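Local structure of histidinol dehydrogenase (Elizabethkingia anophelis NUHP1, 6AN0) at residues A[332-337]-A[341-346]. The protein probably catalyses the last step of histidine biosynthesis, the zinc-dependent, two-stage oxidation of L-histidinol to L-histidine with NAD as electron acceptor. Sequence-based numbering, arbitrary orientation.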
loop_
_atom_site.group_PDB
_atom_site.type_symbol
_atom_site.label_atom_id
_atom_site.label_comp_id
_atom_site.label_asym_id
_atom_site.label_seq_id
_atom_site.Cartn_x
_atom_site.Cartn_y
_atom_site.Cartn_z
ATOM N N LEU A 332 -13.957 4.194 15.229
ATOM C CA LEU A 332 -14.830 3.378 16.072
ATOM C C LEU A 332 -14.670 3.843 17.511
ATOM O O LEU A 332 -13.556 3.844 18.033
ATOM C CB LEU A 332 -14.457 1.899 15.950
ATOM C CG LEU A 332 -15.139 0.943 16.931
ATOM C CD1 LEU A 332 -16.662 1.011 16.735
ATOM C CD2 LEU A 332 -14.636 -0.482 16.725
ATOM N N ILE A 333 -15.769 4.220 18.163
ATOM C CA ILE A 333 -15.732 4.571 19.583
ATOM C C ILE A 333 -16.450 3.481 20.372
ATOM O O ILE A 333 -17.644 3.230 20.162
ATOM C CB ILE A 333 -16.355 5.950 19.853
ATOM C CG1 ILE A 333 -15.644 7.034 19.022
ATOM C CG2 ILE A 333 -16.284 6.278 21.355
ATOM C CD1 ILE A 333 -16.162 8.461 19.258
ATOM N N LEU A 334 -15.733 2.843 21.301
ATOM C CA LEU A 334 -16.326 1.822 22.170
ATOM C C LEU A 334 -16.646 2.475 23.508
ATOM O O LEU A 334 -15.823 2.494 24.423
ATOM C CB LEU A 334 -15.399 0.624 22.353
ATOM C CG LEU A 334 -15.054 -0.170 21.098
ATOM C CD1 LEU A 334 -14.255 -1.410 21.528
ATOM C CD2 LEU A 334 -16.320 -0.554 20.290
ATOM N N ALA A 335 -17.864 3.005 23.626
ATOM C CA ALA A 335 -18.315 3.637 24.864
ATOM C C ALA A 335 -18.987 2.590 25.749
ATOM O O ALA A 335 -20.184 2.626 26.049
ATOM C CB ALA A 335 -19.245 4.812 24.556
ATOM N N ILE A 336 -18.179 1.616 26.157
ATOM C CA ILE A 336 -18.686 0.469 26.889
ATOM C C ILE A 336 -17.725 0.127 28.008
ATOM O O ILE A 336 -16.569 0.561 28.038
ATOM C CB ILE A 336 -18.889 -0.780 26.007
ATOM C CG1 ILE A 336 -17.515 -1.287 25.508
ATOM C CG2 ILE A 336 -19.885 -0.508 24.892
ATOM C CD1 ILE A 336 -17.579 -2.372 24.461
ATOM N N GLU A 337 -18.257 -0.671 28.922
ATOM C CA GLU A 337 -17.526 -1.269 30.021
ATOM C C GLU A 337 -16.550 -2.325 29.517
ATOM O O GLU A 337 -16.875 -3.103 28.613
ATOM C CB GLU A 337 -18.544 -1.918 30.952
ATOM C CG GLU A 337 -18.188 -1.979 32.398
ATOM C CD GLU A 337 -19.414 -2.265 33.235
ATOM O OE1 GLU A 337 -20.145 -3.237 32.929
ATOM O OE2 GLU A 337 -19.670 -1.496 34.182
ATOM N N ASN A 341 -12.201 -6.823 26.916
ATOM C CA ASN A 341 -12.845 -8.079 26.574
ATOM C C ASN A 341 -13.378 -8.106 25.146
ATOM O O ASN A 341 -13.853 -9.157 24.709
ATOM C CB ASN A 341 -13.976 -8.360 27.563
ATOM C CG ASN A 341 -13.465 -8.542 28.981
ATOM O OD1 ASN A 341 -12.296 -8.864 29.189
ATOM N ND2 ASN A 341 -14.333 -8.325 29.960
ATOM N N TYR A 342 -13.305 -6.988 24.414
ATOM C CA TYR A 342 -13.938 -6.877 23.106
ATOM C C TYR A 342 -13.006 -6.479 21.970
ATOM O O TYR A 342 -13.361 -6.718 20.811
ATOM C CB TYR A 342 -15.103 -5.866 23.156
ATOM C CG TYR A 342 -16.137 -6.260 24.186
ATOM C CD1 TYR A 342 -17.063 -7.263 23.923
ATOM C CD2 TYR A 342 -16.172 -5.650 25.432
ATOM C CE1 TYR A 342 -18.002 -7.644 24.882
ATOM C CE2 TYR A 342 -17.109 -6.026 26.389
ATOM C CZ TYR A 342 -18.016 -7.020 26.110
ATOM O OH TYR A 342 -18.947 -7.386 27.068
ATOM N N THR A 343 -11.846 -5.871 22.250
ATOM C CA THR A 343 -11.034 -5.339 21.158
ATOM C C THR A 343 -10.518 -6.445 20.236
ATOM O O THR A 343 -10.285 -6.192 19.045
ATOM C CB THR A 343 -9.862 -4.506 21.699
ATOM O OG1 THR A 343 -9.143 -5.249 22.681
ATOM C CG2 THR A 343 -10.347 -3.194 22.324
ATOM N N ASP A 344 -10.323 -7.668 20.758
ATOM C CA ASP A 344 -9.870 -8.759 19.896
ATOM C C ASP A 344 -10.897 -9.092 18.823
ATOM O O ASP A 344 -10.530 -9.615 17.766
ATOM C CB ASP A 344 -9.578 -10.023 20.710
ATOM C CG ASP A 344 -8.263 -9.962 21.461
ATOM O OD1 ASP A 344 -7.497 -9.001 21.279
ATOM O OD2 ASP A 344 -8.003 -10.894 22.257
ATOM N N LYS A 345 -12.188 -8.832 19.089
ATOM C CA LYS A 345 -13.271 -9.132 18.161
ATOM C C LYS A 345 -13.430 -8.090 17.056
ATOM O O LYS A 345 -14.200 -8.327 16.117
ATOM C CB LYS A 345 -14.603 -9.247 18.910
ATOM C CG LYS A 345 -14.598 -10.205 20.090
ATOM C CD LYS A 345 -14.280 -11.616 19.646
ATOM C CE LYS A 345 -15.047 -12.639 20.483
ATOM N NZ LYS A 345 -14.990 -12.354 21.946
ATOM N N ILE A 346 -12.755 -6.951 17.151
ATOM C CA ILE A 346 -12.799 -5.941 16.094
ATOM C C ILE A 346 -11.922 -6.399 14.939
ATOM O O ILE A 346 -10.739 -6.700 15.132
ATOM C CB ILE A 346 -12.325 -4.583 16.622
ATOM C CG1 ILE A 346 -13.210 -4.103 17.769
ATOM C CG2 ILE A 346 -12.262 -3.550 15.485
ATOM C CD1 ILE A 346 -12.598 -2.942 18.518
HETATM O O HOH W 1 -18.936 -4.487 28.954
#
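Ile346 lays its CD1 methyl against the ends of two leucines, Leu332 and Leu334, that project from the same face of strand 331-335. This strand belongs to a parallel six-stranded sheet, lying between strands 242-247 and 351-354, and the contact is a worked example of how the loop joining two neighbouring parallel strands packs back over the sheet. Strand residues two apart present their side chains to the same face, which brings Leu332, Leu334 and, just past the strand, Ile336 to the loop 341-346. Leu332 CD2 meets Ile346 CD1 tip to tip at 3.7 Å. From farther along the strand Leu334 CD1 also reaches Ile346 CD1, at 3.8 Å. With CG1 anti to its carbonyl carbon (chi1 -60°) and the chain then extended (chi2 167°), Ile346 sends CD1 out to both. Thr343 adds a looser touch, its CG2 4.4 Å from Leu334 CD1. Val352 and Leu354 of strand 351-354 continue the apolar layer, and helix 317-327 borders it through Ser324, against Leu332, and Ile317, against Tyr342. The loop also faces the second subunit, where Arg124 of that chain hydrogen-bonds to the carbonyl oxygens of Thr343 and Ile346.

Beyond the leucines the partner is a ring, that of Tyr342. Ile336 CD1 approaches the Tyr342 ring obliquely, 3.7 Å from CD2, while Asn341 CB lies over one face of the ring near its rim. At the ring edge, near its plane, sits the carbonyl oxygen of Glu337, 3.7 Å from Tyr342 CE2. A water donates a short hydrogen bond to Glu337 O, at 2.5 Å. The link from this water to Tyr342 OH is weak and long, 3.5 Å.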